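Local structure of glycosyl hydrolases family 2, sugar binding domain protein (Bacteroides uniformis str. 3978 T3 ii, 6D1P) at residues I387-G392 with D441-F446; R405-M410 with H451-R456; R490-R495 with Q669-A674. The protein is a beta-glucuronidase of a human gut bacterium that probably hydrolyses O-glycosidic bonds, as a family 2 glycoside hydrolase. All coordinates share one frame; numbering follows the deposited sequence.

Contact 1: I387-G392 with D441-F446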
loop_
_atom_site.group_PDB
_atom_site.type_symbol
_atom_site.label_atom_id
_atom_site.label_comp_id
_atom_site.label_asym_id
_atom_site.label_seq_id
_atom_site.Cartn_x
_atom_site.Cartn_y
_atom_site.Cartn_z
ATOM N N ILE A 387 -19.401 9.458 -21.627
ATOM C CA ILE A 387 -17.952 9.289 -21.479
ATOM C C ILE A 387 -17.461 9.945 -20.195
ATOM O O ILE A 387 -18.093 10.887 -19.693
ATOM C CB ILE A 387 -17.179 9.861 -22.676
ATOM C CG1 ILE A 387 -17.584 11.316 -22.957
ATOM C CG2 ILE A 387 -17.315 8.950 -23.876
ATOM C CD1 ILE A 387 -16.510 12.081 -23.745
ATOM N N PRO A 388 -16.319 9.498 -19.643
ATOM C CA PRO A 388 -15.894 10.015 -18.337
ATOM C C PRO A 388 -15.133 11.335 -18.413
ATOM O O PRO A 388 -14.164 11.536 -17.666
ATOM C CB PRO A 388 -15.027 8.872 -17.773
ATOM C CG PRO A 388 -14.598 8.077 -18.934
ATOM C CD PRO A 388 -15.478 8.371 -20.100
ATOM N N TRP A 389 -15.558 12.246 -19.296
ATOM C CA TRP A 389 -15.102 13.638 -19.224
ATOM C C TRP A 389 -15.858 14.287 -18.064
ATOM O O TRP A 389 -16.903 14.922 -18.221
ATOM C CB TRP A 389 -15.325 14.372 -20.541
ATOM C CG TRP A 389 -14.621 15.691 -20.570
ATOM C CD1 TRP A 389 -13.599 16.084 -19.759
ATOM C CD2 TRP A 389 -14.892 16.801 -21.435
ATOM N NE1 TRP A 389 -13.213 17.357 -20.064
ATOM C CE2 TRP A 389 -13.988 17.822 -21.093
ATOM C CE3 TRP A 389 -15.805 17.025 -22.466
ATOM C CZ2 TRP A 389 -13.967 19.057 -21.747
ATOM C CZ3 TRP A 389 -15.790 18.247 -23.114
ATOM C CH2 TRP A 389 -14.874 19.253 -22.751
ATOM N N CYS A 390 -15.313 14.106 -16.868
ATOM C CA CYS A 390 -16.030 14.369 -15.625
ATOM C C CYS A 390 -15.129 15.199 -14.714
ATOM O O CYS A 390 -14.229 14.653 -14.069
ATOM C CB CYS A 390 -16.446 13.049 -14.979
ATOM S SG CYS A 390 -17.316 13.158 -13.417
ATOM N N ARG A 391 -15.380 16.516 -14.686
ATOM C CA ARG A 391 -14.703 17.503 -13.842
ATOM C C ARG A 391 -13.262 17.786 -14.271
ATOM O O ARG A 391 -12.667 17.024 -15.044
ATOM C CB ARG A 391 -14.711 17.090 -12.368
ATOM C CG ARG A 391 -16.106 17.073 -11.726
ATOM C CD ARG A 391 -16.066 16.718 -10.240
ATOM N NE ARG A 391 -17.419 16.779 -9.695
ATOM C CZ ARG A 391 -17.744 16.533 -8.427
ATOM N NH1 ARG A 391 -16.803 16.190 -7.541
ATOM N NH2 ARG A 391 -19.021 16.635 -8.045
ATOM N N GLY A 392 -12.744 18.940 -13.828
ATOM C CA GLY A 392 -11.324 19.227 -13.792
ATOM C C GLY A 392 -10.834 20.228 -14.815
ATOM O O GLY A 392 -9.747 20.794 -14.628
ATOM N N ASP A 441 -13.733 28.860 -23.331
ATOM C CA ASP A 441 -13.887 28.835 -24.780
ATOM C C ASP A 441 -13.261 27.588 -25.382
ATOM O O ASP A 441 -13.811 27.009 -26.328
ATOM C CB ASP A 441 -13.309 30.112 -25.411
ATOM C CG ASP A 441 -11.849 30.388 -25.010
ATOM O OD1 ASP A 441 -11.165 29.500 -24.427
ATOM O OD2 ASP A 441 -11.382 31.521 -25.290
ATOM N N SER A 442 -12.121 27.149 -24.835
ATOM C CA SER A 442 -11.525 25.890 -25.263
ATOM C C SER A 442 -12.415 24.711 -24.903
ATOM O O SER A 442 -12.485 23.729 -25.645
ATOM C CB SER A 442 -10.143 25.715 -24.629
ATOM O OG SER A 442 -9.345 26.848 -24.860
ATOM N N ILE A 443 -13.079 24.775 -23.754
ATOM C CA ILE A 443 -13.986 23.701 -23.367
ATOM C C ILE A 443 -15.196 23.676 -24.297
ATOM O O ILE A 443 -15.581 22.616 -24.810
ATOM C CB ILE A 443 -14.388 23.851 -21.887
ATOM C CG1 ILE A 443 -13.180 23.601 -20.990
ATOM C CG2 ILE A 443 -15.496 22.874 -21.529
ATOM C CD1 ILE A 443 -13.403 23.977 -19.549
ATOM N N ARG A 444 -15.796 24.846 -24.545
ATOM C CA ARG A 444 -16.838 24.948 -25.563
ATOM C C ARG A 444 -16.384 24.317 -26.873
ATOM O O ARG A 444 -17.089 23.479 -27.452
ATOM C CB ARG A 444 -17.218 26.418 -25.795
ATOM C CG ARG A 444 -18.539 26.849 -25.203
ATOM C CD ARG A 444 -18.965 28.224 -25.719
ATOM N NE ARG A 444 -19.723 28.180 -26.971
ATOM C CZ ARG A 444 -21.002 27.811 -27.061
ATOM N NH1 ARG A 444 -21.667 27.424 -25.976
ATOM N NH2 ARG A 444 -21.626 27.824 -28.232
ATOM N N ALA A 445 -15.195 24.700 -27.345
ATOM C CA ALA A 445 -14.725 24.230 -28.642
ATOM C C ALA A 445 -14.627 22.713 -28.671
ATOM O O ALA A 445 -15.058 22.070 -29.627
ATOM C CB ALA A 445 -13.371 24.864 -28.966
ATOM N N PHE A 446 -14.044 22.118 -27.629
ATOM C CA PHE A 446 -13.918 20.665 -27.609
ATOM C C PHE A 446 -15.267 19.996 -27.363
ATOM O O PHE A 446 -15.554 18.939 -27.936
ATOM C CB PHE A 446 -12.894 20.245 -26.558
ATOM C CG PHE A 446 -12.593 18.775 -26.564
ATOM C CD1 PHE A 446 -12.049 18.173 -27.686
ATOM C CD2 PHE A 446 -12.861 17.992 -25.451
ATOM C CE1 PHE A 446 -11.783 16.817 -27.700
ATOM C CE2 PHE A 446 -12.593 16.640 -25.454
ATOM C CZ PHE A 446 -12.060 16.049 -26.582
#
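A single tryptophan makes the whole of this contact from its side: Trp-389, in the beta-to-alpha loop that follows barrel strand 382-386, reaches helix 440-457 of the TIM barrel with the far end of its indole and takes the rim of Phe-446 on one face. The pair is an edge-to-face (T-shaped) stack, with the planes at 72° and the centroid of the Trp-389 six-membered ring 5.2 Å from that of the Phe-446 ring. Phe-446 CD2 does the touching, 3.6 Å from Trp-389 CH2 and 3.8 Å from Trp-389 CZ3, so it stands over the outer part of the benzo ring and not over its middle. Trp-389 CH2 in turn lies near the plane of the phenyl ring, at its edge. One helical turn earlier, the CG2 branch of Ile-443 approaches the same corner obliquely, 3.9 Å from Trp-389 CH2. With CG anti to the backbone N (chi1 -168°), Trp-389 carries its indole out to the helix. The two aromatic side chains slide past one another in opposite directions.

Met-447 and Leu-450 extend the wall of helix 440-457 along the indole, while Ala-403 and Arg-404 of helix 397-414 pack on Phe-446. The indole N-H is bonded within its own loop, Trp-389 NE1 to Gly-393 O, and Trp-389 O accepts from Asn-429 ND2 on strand 420-432. With the N-H engaged away from the helix, the buried benzo end meets Phe-446 and Ile-443 through dispersion and the weak electrostatics of a C-H edge over a pi face.

Contact 2: R405-M410 with H451-R456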
loop_
_atom_site.group_PDB
_atom_site.type_symbol
_atom_site.label_atom_id
_atom_site.label_comp_id
_atom_site.label_asym_id
_atom_site.label_seq_id
_atom_site.Cartn_x
_atom_site.Cartn_y
_atom_site.Cartn_z
ATOM N N ARG A 405 -11.555 8.936 -28.378
ATOM C CA ARG A 405 -11.505 7.487 -28.505
ATOM C C ARG A 405 -12.604 6.818 -27.688
ATOM O O ARG A 405 -13.241 5.868 -28.160
ATOM C CB ARG A 405 -10.136 6.975 -28.067
ATOM C CG ARG A 405 -9.930 5.490 -28.277
ATOM C CD ARG A 405 -8.468 5.113 -27.992
ATOM N NE ARG A 405 -8.107 5.294 -26.589
ATOM C CZ ARG A 405 -7.294 6.246 -26.137
ATOM N NH1 ARG A 405 -6.749 7.101 -26.991
ATOM N NH2 ARG A 405 -7.007 6.331 -24.830
ATOM N N MET A 406 -12.836 7.278 -26.458
ATOM C CA MET A 406 -13.834 6.593 -25.643
ATOM C C MET A 406 -15.247 6.891 -26.144
ATOM O O MET A 406 -16.108 6.003 -26.144
ATOM C CB MET A 406 -13.654 6.958 -24.168
ATOM C CG MET A 406 -12.345 6.406 -23.596
ATOM S SD MET A 406 -12.126 6.602 -21.814
ATOM C CE MET A 406 -13.117 5.261 -21.158
ATOM N N LEU A 407 -15.500 8.116 -26.611
ATOM C CA LEU A 407 -16.798 8.393 -27.221
ATOM C C LEU A 407 -17.033 7.472 -28.406
ATOM O O LEU A 407 -18.094 6.844 -28.524
ATOM C CB LEU A 407 -16.893 9.856 -27.647
ATOM C CG LEU A 407 -18.225 10.212 -28.298
ATOM C CD1 LEU A 407 -19.374 9.924 -27.368
ATOM C CD2 LEU A 407 -18.213 11.675 -28.702
ATOM N N THR A 408 -16.016 7.339 -29.262
ATOM C CA THR A 408 -16.099 6.459 -30.422
ATOM C C THR A 408 -16.354 5.017 -30.004
ATOM O O THR A 408 -17.241 4.347 -30.551
ATOM C CB THR A 408 -14.810 6.575 -31.235
ATOM O OG1 THR A 408 -14.673 7.926 -31.700
ATOM C CG2 THR A 408 -14.809 5.624 -32.412
ATOM N N ASN A 409 -15.599 4.531 -29.012
ATOM C CA ASN A 409 -15.754 3.149 -28.569
ATOM C C ASN A 409 -17.121 2.926 -27.935
ATOM O O ASN A 409 -17.775 1.910 -28.193
ATOM C CB ASN A 409 -14.642 2.773 -27.584
ATOM C CG ASN A 409 -13.303 2.539 -28.258
ATOM O OD1 ASN A 409 -13.235 2.305 -29.455
ATOM N ND2 ASN A 409 -12.227 2.580 -27.476
ATOM N N MET A 410 -17.569 3.861 -27.101
ATOM C CA MET A 410 -18.853 3.699 -26.433
ATOM C C MET A 410 -19.992 3.586 -27.438
ATOM O O MET A 410 -20.855 2.710 -27.323
ATOM C CB MET A 410 -19.099 4.869 -25.493
ATOM C CG MET A 410 -20.248 4.642 -24.556
ATOM S SD MET A 410 -20.607 6.116 -23.609
ATOM C CE MET A 410 -20.960 7.257 -24.935
ATOM N N HIS A 451 -19.765 16.819 -29.677
ATOM C CA HIS A 451 -21.154 16.721 -30.128
ATOM C C HIS A 451 -21.234 16.360 -31.610
ATOM O O HIS A 451 -22.022 15.488 -32.002
ATOM C CB HIS A 451 -21.901 18.023 -29.853
ATOM C CG HIS A 451 -23.233 18.098 -30.530
ATOM N ND1 HIS A 451 -24.379 17.563 -29.983
ATOM C CD2 HIS A 451 -23.594 18.629 -31.724
ATOM C CE1 HIS A 451 -25.390 17.775 -30.806
ATOM N NE2 HIS A 451 -24.940 18.425 -31.864
ATOM N N ASP A 452 -20.409 17.004 -32.442
ATOM C CA ASP A 452 -20.422 16.710 -33.871
ATOM C C ASP A 452 -19.940 15.294 -34.142
ATOM O O ASP A 452 -20.442 14.624 -35.056
ATOM C CB ASP A 452 -19.556 17.714 -34.629
ATOM C CG ASP A 452 -20.116 19.103 -34.593
ATOM O OD1 ASP A 452 -21.339 19.229 -34.495
ATOM O OD2 ASP A 452 -19.341 20.077 -34.653
ATOM N N LEU A 453 -18.957 14.830 -33.368
ATOM C CA LEU A 453 -18.448 13.476 -33.554
ATOM C C LEU A 453 -19.533 12.448 -33.265
ATOM O O LEU A 453 -19.704 11.488 -34.024
ATOM C CB LEU A 453 -17.220 13.245 -32.661
ATOM C CG LEU A 453 -16.540 11.872 -32.663
ATOM C CD1 LEU A 453 -16.224 11.464 -34.074
ATOM C CD2 LEU A 453 -15.242 11.851 -31.811
ATOM N N ALA A 454 -20.282 12.640 -32.174
ATOM C CA ALA A 454 -21.366 11.725 -31.837
ATOM C C ALA A 454 -22.457 11.747 -32.906
ATOM O O ALA A 454 -22.892 10.696 -33.393
ATOM C CB ALA A 454 -21.943 12.087 -30.470
ATOM N N HIS A 455 -22.912 12.938 -33.294
ATOM C CA HIS A 455 -23.955 12.981 -34.311
ATOM C C HIS A 455 -23.461 12.431 -35.638
ATOM O O HIS A 455 -24.244 11.863 -36.395
ATOM C CB HIS A 455 -24.509 14.398 -34.459
ATOM C CG HIS A 455 -25.765 14.599 -33.684
ATOM N ND1 HIS A 455 -27.000 14.724 -34.285
ATOM C CD2 HIS A 455 -25.993 14.604 -32.348
ATOM C CE1 HIS A 455 -27.931 14.838 -33.351
ATOM N NE2 HIS A 455 -27.347 14.763 -32.167
ATOM N N ARG A 456 -22.163 12.536 -35.917
ATOM C CA ARG A 456 -21.663 11.946 -37.149
ATOM C C ARG A 456 -21.617 10.432 -37.035
ATOM O O ARG A 456 -21.930 9.720 -37.996
ATOM C CB ARG A 456 -20.287 12.513 -37.485
ATOM C CG ARG A 456 -19.740 12.090 -38.832
ATOM C CD ARG A 456 -18.275 12.496 -38.922
ATOM N NE ARG A 456 -17.386 11.456 -38.397
ATOM C CZ ARG A 456 -16.285 11.687 -37.676
ATOM N NH1 ARG A 456 -15.931 12.932 -37.359
ATOM N NH2 ARG A 456 -15.543 10.667 -37.252
#
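Leu-407 and Ala-454 meet where the two helices come closest in backbone terms, their CA atoms 7.3 Å apart. The CD2 methyl of Leu-407 rests 4.1 Å from Ala-454 CB and also lies 4.2 Å from the backbone atom Ala-454 N, so this branch settles against the helix surface itself beside the small side chain. Leu-453, next to Ala-454 on helix 440-457, reaches back across: its CD2 is 4.3 Å from Leu-407 CD2, a loose methyl-to-methyl approach, and 4.0 Å from Thr-408 OG1. The side chains of Thr-408 and Leu-453 cross at about a right angle.

CG lies trans to the main-chain nitrogen in both leucines (chi1 180° in Leu-407), and their branched ends are directed into the space between the helices. The hydroxyl of Thr-408 has its polar partner in its own helix, at Arg-404 O one turn back. Thr-408 OG1 therefore faces Leu-453 in van der Waals contact while its hydrogen bonding is met locally.

Around this first shell, Leu-425 of strand 420-432 and Leu-450 of helix 440-457 pack on Leu-407, and Thr-463 of strand 462-466 touches Ala-454. Leu-457 carries the packing on to Thr-408, toward the C-terminal end of the second helix. Inner residues are thus buried against the strands, whereas Thr-408 and Leu-453 are partly exposed.

The axes of the two short segments run 10.3 Å apart, a nearly parallel pair with a crossing angle of -22°. Neighbouring helices running the same way outside parallel strands, with strand 420-432 lying between them in the chain, are the hallmark of the (beta/alpha)8 TIM barrel.

Contact 3: R490-R495 with Q669-A674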
loop_
_atom_site.group_PDB
_atom_site.type_symbol
_atom_site.label_atom_id
_atom_site.label_comp_id
_atom_site.label_asym_id
_atom_site.label_seq_id
_atom_site.Cartn_x
_atom_site.Cartn_y
_atom_site.Cartn_z
ATOM N N ARG A 490 -35.453 24.547 -0.317
ATOM C CA ARG A 490 -36.269 23.525 0.319
ATOM C C ARG A 490 -36.764 22.538 -0.731
ATOM O O ARG A 490 -36.812 22.843 -1.925
ATOM C CB ARG A 490 -37.438 24.175 1.069
ATOM C CG ARG A 490 -36.994 25.111 2.214
ATOM C CD ARG A 490 -38.180 25.787 2.928
ATOM N NE ARG A 490 -39.061 26.481 1.991
ATOM C CZ ARG A 490 -40.374 26.259 1.847
ATOM N NH1 ARG A 490 -41.003 25.367 2.605
ATOM N NH2 ARG A 490 -41.077 26.954 0.940
ATOM N N PHE A 491 -37.106 21.325 -0.289
ATOM C CA PHE A 491 -37.603 20.389 -1.291
ATOM C C PHE A 491 -38.983 20.804 -1.796
ATOM O O PHE A 491 -39.354 20.463 -2.928
ATOM C CB PHE A 491 -37.572 18.930 -0.777
ATOM C CG PHE A 491 -38.502 18.611 0.380
ATOM C CD1 PHE A 491 -39.883 18.530 0.197
ATOM C CD2 PHE A 491 -37.984 18.294 1.622
ATOM C CE1 PHE A 491 -40.734 18.207 1.259
ATOM C CE2 PHE A 491 -38.813 17.953 2.690
ATOM C CZ PHE A 491 -40.193 17.908 2.508
ATOM N N ARG A 492 -39.712 21.594 -1.009
ATOM C CA ARG A 492 -40.964 22.172 -1.482
ATOM C C ARG A 492 -40.757 23.185 -2.612
ATOM O O ARG A 492 -41.718 23.504 -3.326
ATOM C CB ARG A 492 -41.703 22.803 -0.300
ATOM C CG ARG A 492 -42.395 21.766 0.583
ATOM C CD ARG A 492 -42.840 22.344 1.910
ATOM N NE ARG A 492 -43.645 21.388 2.683
ATOM C CZ ARG A 492 -43.157 20.587 3.635
ATOM N NH1 ARG A 492 -41.861 20.600 3.938
ATOM N NH2 ARG A 492 -43.957 19.767 4.292
ATOM N N ASN A 493 -39.530 23.659 -2.829
ATOM C CA ASN A 493 -39.245 24.550 -3.951
ATOM C C ASN A 493 -38.996 23.813 -5.260
ATOM O O ASN A 493 -38.591 24.454 -6.239
ATOM C CB ASN A 493 -38.040 25.430 -3.613
ATOM C CG ASN A 493 -38.293 26.299 -2.402
ATOM O OD1 ASN A 493 -37.454 26.415 -1.509
ATOM N ND2 ASN A 493 -39.479 26.929 -2.365
ATOM N N TYR A 494 -39.251 22.499 -5.305
ATOM C CA TYR A 494 -38.827 21.682 -6.441
ATOM C C TYR A 494 -39.492 22.124 -7.743
ATOM O O TYR A 494 -38.818 22.355 -8.751
ATOM C CB TYR A 494 -39.125 20.197 -6.166
ATOM C CG TYR A 494 -39.072 19.327 -7.420
ATOM C CD1 TYR A 494 -37.969 19.353 -8.267
ATOM C CD2 TYR A 494 -40.122 18.482 -7.751
ATOM C CE1 TYR A 494 -37.923 18.576 -9.409
ATOM C CE2 TYR A 494 -40.084 17.693 -8.899
ATOM C CZ TYR A 494 -38.989 17.747 -9.722
ATOM O OH TYR A 494 -38.944 16.970 -10.868
ATOM N N ARG A 495 -40.823 22.189 -7.759
ATOM C CA ARG A 495 -41.508 22.521 -9.001
ATOM C C ARG A 495 -41.026 23.857 -9.559
ATOM O O ARG A 495 -40.776 23.975 -10.760
ATOM C CB ARG A 495 -43.026 22.544 -8.786
ATOM C CG ARG A 495 -43.809 22.850 -10.060
ATOM C CD ARG A 495 -45.228 23.332 -9.756
ATOM N NE ARG A 495 -46.135 22.264 -9.341
ATOM C CZ ARG A 495 -47.108 22.426 -8.443
ATOM N NH1 ARG A 495 -47.280 23.611 -7.858
ATOM N NH2 ARG A 495 -47.906 21.404 -8.121
ATOM N N GLN A 669 -51.371 13.307 -4.175
ATOM C CA GLN A 669 -51.291 14.733 -3.855
ATOM C C GLN A 669 -51.488 15.043 -2.378
ATOM O O GLN A 669 -51.243 16.181 -1.967
ATOM C CB GLN A 669 -52.324 15.516 -4.671
ATOM C CG GLN A 669 -52.060 15.496 -6.160
ATOM C CD GLN A 669 -50.603 15.825 -6.482
ATOM O OE1 GLN A 669 -50.064 16.838 -6.018
ATOM N NE2 GLN A 669 -49.955 14.955 -7.266
ATOM N N ASP A 670 -51.927 14.078 -1.573
ATOM C CA ASP A 670 -52.200 14.301 -0.149
ATOM C C ASP A 670 -50.922 13.987 0.645
ATOM O O ASP A 670 -50.786 12.950 1.299
ATOM C CB ASP A 670 -53.389 13.446 0.290
ATOM C CG ASP A 670 -54.028 13.928 1.583
ATOM O OD1 ASP A 670 -53.366 14.639 2.366
ATOM O OD2 ASP A 670 -55.221 13.608 1.809
ATOM N N PHE A 671 -49.963 14.919 0.577
ATOM C CA PHE A 671 -48.623 14.722 1.109
ATOM C C PHE A 671 -48.624 14.840 2.632
ATOM O O PHE A 671 -49.240 15.754 3.179
ATOM C CB PHE A 671 -47.670 15.751 0.507
ATOM C CG PHE A 671 -46.312 15.775 1.138
ATOM C CD1 PHE A 671 -45.293 14.957 0.656
ATOM C CD2 PHE A 671 -46.032 16.646 2.186
ATOM C CE1 PHE A 671 -44.012 14.991 1.230
ATOM C CE2 PHE A 671 -44.760 16.688 2.758
ATOM C CZ PHE A 671 -43.747 15.857 2.283
ATOM N N PRO A 672 -47.892 13.960 3.343
ATOM C CA PRO A 672 -47.046 12.906 2.771
ATOM C C PRO A 672 -47.664 11.523 2.803
ATOM O O PRO A 672 -48.724 11.341 3.395
ATOM C CB PRO A 672 -45.822 12.934 3.674
ATOM C CG PRO A 672 -46.445 13.198 5.042
ATOM C CD PRO A 672 -47.623 14.142 4.780
ATOM N N ALA A 673 -46.963 10.564 2.193
ATOM C CA ALA A 673 -47.372 9.163 2.123
ATOM C C ALA A 673 -48.664 8.967 1.330
ATOM O O ALA A 673 -49.373 7.980 1.547
ATOM C CB ALA A 673 -47.519 8.546 3.519
ATOM N N ALA A 674 -48.959 9.888 0.401
ATOM C CA ALA A 674 -50.121 9.791 -0.493
ATOM C C ALA A 674 -51.416 9.538 0.287
ATOM O O ALA A 674 -52.240 8.701 -0.091
ATOM C CB ALA A 674 -49.916 8.719 -1.569
#
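The seam between the TIM barrel domain and the DUF4982 region is bridged here by Phe-671, which projects from the loop between strands 659-665 and 677-680 toward Phe-491 and Arg-492. The two phenylalanine side chains come from opposite directions. Phe-671 CZ lies 4.0 Å from Phe-491 CE1 and 4.1 Å from Phe-491 CZ, an oblique apolar contact between the two rings. Arg-492 reaches the neighbouring corner of the Phe-671 ring, with Arg-492 NH2 3.5 Å from Phe-671 CE2. That nitrogen sits at the edge of the phenyl ring, near its plane, and the guanidinium and ring planes stand 89° apart. Because the approach is to the rim, it is packing against C-H groups and lacks the geometry of a cation-pi pair.

The arginine gets there by an extended run from CG to NE, crossing Phe-671 at about a right angle. Phe-491 has CG lodged between its backbone N and carbonyl carbon (chi1 66°), and its ring points at the neighbouring domain. Both residues belong to the 3-10 segment 491-493 that leads into helix 494-503 of the barrel domain. Just before it, Arg-490 N donates to Asn-493 OD1 over 3.0 Å, bracing the turn from which the two side chains emerge.

On the other side of the seam, the peptide bond before Pro-672 is cis, and Pro-672 CB lies over the centre of one face of the Phe-671 ring, 3.5 Å above its plane. Trp-559 of helix 550-564 meets Phe-671 edge-to-face and also packs on Arg-492, while Leu-556 of that helix touches Phe-491. Ala-673 N bonds to Asp-558 OD1, giving the proline-containing loop a polar attachment to the same helix.

Overall arrangement
Reading from the N terminus, all four segments of contacts 1 and 2 lie in the TIM barrel domain. The loop 387-392 opens first and 405-410 follows on helix 397-414; contact 1 then closes at 441-446 and contact 2 at 451-456, so the two cross, both ending on helix 440-457. They also touch directly, with Ile-387 CG2 3.4 Å from Leu-407 N, and together tie a loop and two helices on one flank of the barrel. Contact 3 comes later in series, its centre about 36 Å from that of contact 1 and 40 Å from that of contact 2. It closes a much longer span, joining 490-495 of the barrel domain to 669-674 in the DUF4982 region.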